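Local coordinates for myosin-I heavy chain (Dictyostelium discoideum, PDB 5EJR), which is an actin-based class VII motor with ATPase activity that acts in the early steps of phagocytosis and adhesion, represented here by a MyTH4-FERM unit of its tail, at residues L130-S135 / Q198-N203. Numbering follows the deposited sequence.
Sequences LIYFLS and QSFRSN
Tyr132 and Phe200 lay their rings one over the other in an offset stack that packs helix 121-137 against helix 194-205 in the MyTH4 domain. The planes are only 11° from parallel and the centroids 4.0 Å apart. The two side chains reach past one another in opposite directions, which sets Phe200 CE1 above the middle of the tyrosine ring, whereas Tyr132 CD2 sits over the phenylalanine nearer its rim. The closest pair is Tyr132 CE2 to Phe200 CD1, at 3.5 Å. Both residues carry CG opposite their own backbone N (chi1 165° for Tyr132), and each ring is thereby extended into the space between the helices.

Phe133 completes the aromatic cluster at a different angle. Its ring is inclined 61° to that of Phe200, neither stacked nor edge-to-face, and its CZ comes 3.9 Å from Phe200 CD2. Within its own helix, Phe133 brings CE1 to the edge of the Tyr132 ring, in plane. Ile90 and Ile94 of helix 86-99 pack against Phe133, and Leu169 of helix 164-178 against Phe200.

Polar bonds add to the packing. Ser135 OG donates to Tyr132 O at 2.7 Å, a bond inside one helix turn. The tyrosine hydroxyl makes a weak hydrogen bond with Thr228 OG1, and Arg201 adds a second link between the helices through its salt bridge to Glu129.

Replacing Tyr132 with an alanine would probably leave one face of Phe200 without its stacking partner, letting that ring turn more freely, and deprive Thr228 of a weak bond. No hydrogen bond joins 130-135 to 198-203, so their direct cohesion rests on dispersion and close ring fit, with Phe200 the sole contributor from its helix segment.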
loop_
_atom_site.group_PDB
_atom_site.type_symbol
_atom_site.label_atom_id
_atom_site.label_comp_id
_atom_site.label_asym_id
_atom_site.label_seq_id
_atom_site.Cartn_x
_atom_site.Cartn_y
_atom_site.Cartn_z
ATOM N N LEU A 130 -3.883 -20.083 8.195
ATOM C CA LEU A 130 -2.449 -19.788 8.160
ATOM C C LEU A 130 -1.819 -20.464 6.951
ATOM O O LEU A 130 -1.047 -19.820 6.257
ATOM C CB LEU A 130 -1.763 -20.204 9.483
ATOM C CG LEU A 130 -0.211 -20.201 9.545
ATOM C CD1 LEU A 130 0.372 -18.828 9.235
ATOM C CD2 LEU A 130 0.255 -20.629 10.903
ATOM N N ILE A 131 -2.201 -21.717 6.640
ATOM C CA ILE A 131 -1.666 -22.429 5.469
ATOM C C ILE A 131 -2.038 -21.671 4.186
ATOM O O ILE A 131 -1.211 -21.540 3.272
ATOM C CB ILE A 131 -2.116 -23.912 5.446
ATOM C CG1 ILE A 131 -1.430 -24.696 6.597
ATOM C CG2 ILE A 131 -1.832 -24.555 4.094
ATOM C CD1 ILE A 131 -2.065 -26.065 6.960
ATOM N N TYR A 132 -3.279 -21.154 4.135
ATOM C CA TYR A 132 -3.735 -20.355 2.994
ATOM C C TYR A 132 -2.833 -19.125 2.798
ATOM O O TYR A 132 -2.388 -18.867 1.677
ATOM C CB TYR A 132 -5.194 -19.911 3.191
ATOM C CG TYR A 132 -5.588 -18.800 2.242
ATOM C CD1 TYR A 132 -5.888 -19.071 0.911
ATOM C CD2 TYR A 132 -5.604 -17.471 2.659
ATOM C CE1 TYR A 132 -6.208 -18.051 0.017
ATOM C CE2 TYR A 132 -5.914 -16.438 1.770
ATOM C CZ TYR A 132 -6.230 -16.736 0.455
ATOM O OH TYR A 132 -6.566 -15.735 -0.429
ATOM N N PHE A 133 -2.599 -18.365 3.889
ATOM C CA PHE A 133 -1.797 -17.138 3.894
ATOM C C PHE A 133 -0.318 -17.407 3.639
ATOM O O PHE A 133 0.364 -16.547 3.078
ATOM C CB PHE A 133 -2.037 -16.308 5.162
ATOM C CG PHE A 133 -3.393 -15.631 5.212
ATOM C CD1 PHE A 133 -3.791 -14.754 4.209
ATOM C CD2 PHE A 133 -4.252 -15.836 6.287
ATOM C CE1 PHE A 133 -5.048 -14.128 4.258
ATOM C CE2 PHE A 133 -5.510 -15.213 6.336
ATOM C CZ PHE A 133 -5.902 -14.366 5.319
ATOM N N LEU A 134 0.167 -18.632 3.939
ATOM C CA LEU A 134 1.536 -18.995 3.591
ATOM C C LEU A 134 1.551 -19.289 2.098
ATOM O O LEU A 134 2.446 -18.813 1.388
ATOM C CB LEU A 134 2.031 -20.260 4.339
ATOM C CG LEU A 134 2.160 -20.219 5.854
ATOM C CD1 LEU A 134 2.372 -21.623 6.406
ATOM C CD2 LEU A 134 3.305 -19.329 6.292
ATOM N N SER A 135 0.571 -20.085 1.616
ATOM C CA SER A 135 0.496 -20.507 0.208
ATOM C C SER A 135 0.347 -19.341 -0.791
ATOM O O SER A 135 0.756 -19.486 -1.936
ATOM C CB SER A 135 -0.602 -21.546 -0.002
ATOM O OG SER A 135 -1.886 -20.955 0.104
ATOM N N GLN A 198 -10.460 -10.528 7.480
ATOM C CA GLN A 198 -11.913 -10.461 7.496
ATOM C C GLN A 198 -12.526 -10.659 6.117
ATOM O O GLN A 198 -13.479 -11.433 5.972
ATOM C CB GLN A 198 -12.403 -9.167 8.153
ATOM C CG GLN A 198 -13.899 -9.179 8.523
ATOM C CD GLN A 198 -14.311 -10.438 9.257
ATOM O OE1 GLN A 198 -13.954 -10.660 10.422
ATOM N NE2 GLN A 198 -15.038 -11.307 8.572
ATOM N N SER A 199 -11.956 -10.006 5.102
ATOM C CA SER A 199 -12.429 -10.144 3.730
ATOM C C SER A 199 -12.351 -11.595 3.268
ATOM O O SER A 199 -13.351 -12.123 2.777
ATOM C CB SER A 199 -11.695 -9.183 2.800
ATOM O OG SER A 199 -12.129 -7.865 3.112
ATOM N N PHE A 200 -11.221 -12.274 3.552
ATOM C CA PHE A 200 -11.020 -13.684 3.214
ATOM C C PHE A 200 -12.095 -14.595 3.882
ATOM O O PHE A 200 -12.660 -15.473 3.231
ATOM C CB PHE A 200 -9.597 -14.127 3.619
ATOM C CG PHE A 200 -9.389 -15.621 3.586
ATOM C CD1 PHE A 200 -9.350 -16.308 2.378
ATOM C CD2 PHE A 200 -9.206 -16.340 4.761
ATOM C CE1 PHE A 200 -9.156 -17.687 2.351
ATOM C CE2 PHE A 200 -9.010 -17.715 4.730
ATOM C CZ PHE A 200 -8.976 -18.377 3.527
ATOM N N ARG A 201 -12.348 -14.356 5.169
ATOM C CA ARG A 201 -13.307 -15.064 5.997
ATOM C C ARG A 201 -14.733 -14.910 5.492
ATOM O O ARG A 201 -15.387 -15.923 5.237
ATOM C CB ARG A 201 -13.176 -14.613 7.457
ATOM C CG ARG A 201 -12.052 -15.339 8.147
ATOM C CD ARG A 201 -11.718 -14.741 9.495
ATOM N NE ARG A 201 -10.549 -15.420 10.043
ATOM C CZ ARG A 201 -9.981 -15.136 11.204
ATOM N NH1 ARG A 201 -10.447 -14.145 11.954
ATOM N NH2 ARG A 201 -8.924 -15.815 11.612
ATOM N N SER A 202 -15.199 -13.653 5.290
ATOM C CA SER A 202 -16.555 -13.410 4.798
ATOM C C SER A 202 -16.744 -13.860 3.332
ATOM O O SER A 202 -17.858 -14.245 2.975
ATOM C CB SER A 202 -16.994 -11.970 5.040
ATOM O OG SER A 202 -16.124 -11.025 4.446
ATOM N N ASN A 203 -15.673 -13.908 2.517
ATOM C CA ASN A 203 -15.790 -14.420 1.148
ATOM C C ASN A 203 -15.966 -15.961 1.152
ATOM O O ASN A 203 -16.649 -16.495 0.279
ATOM C CB ASN A 203 -14.627 -13.982 0.261
ATOM C CG ASN A 203 -14.685 -14.539 -1.144
ATOM O OD1 ASN A 203 -15.368 -14.009 -2.028
ATOM N ND2 ASN A 203 -13.991 -15.648 -1.374
#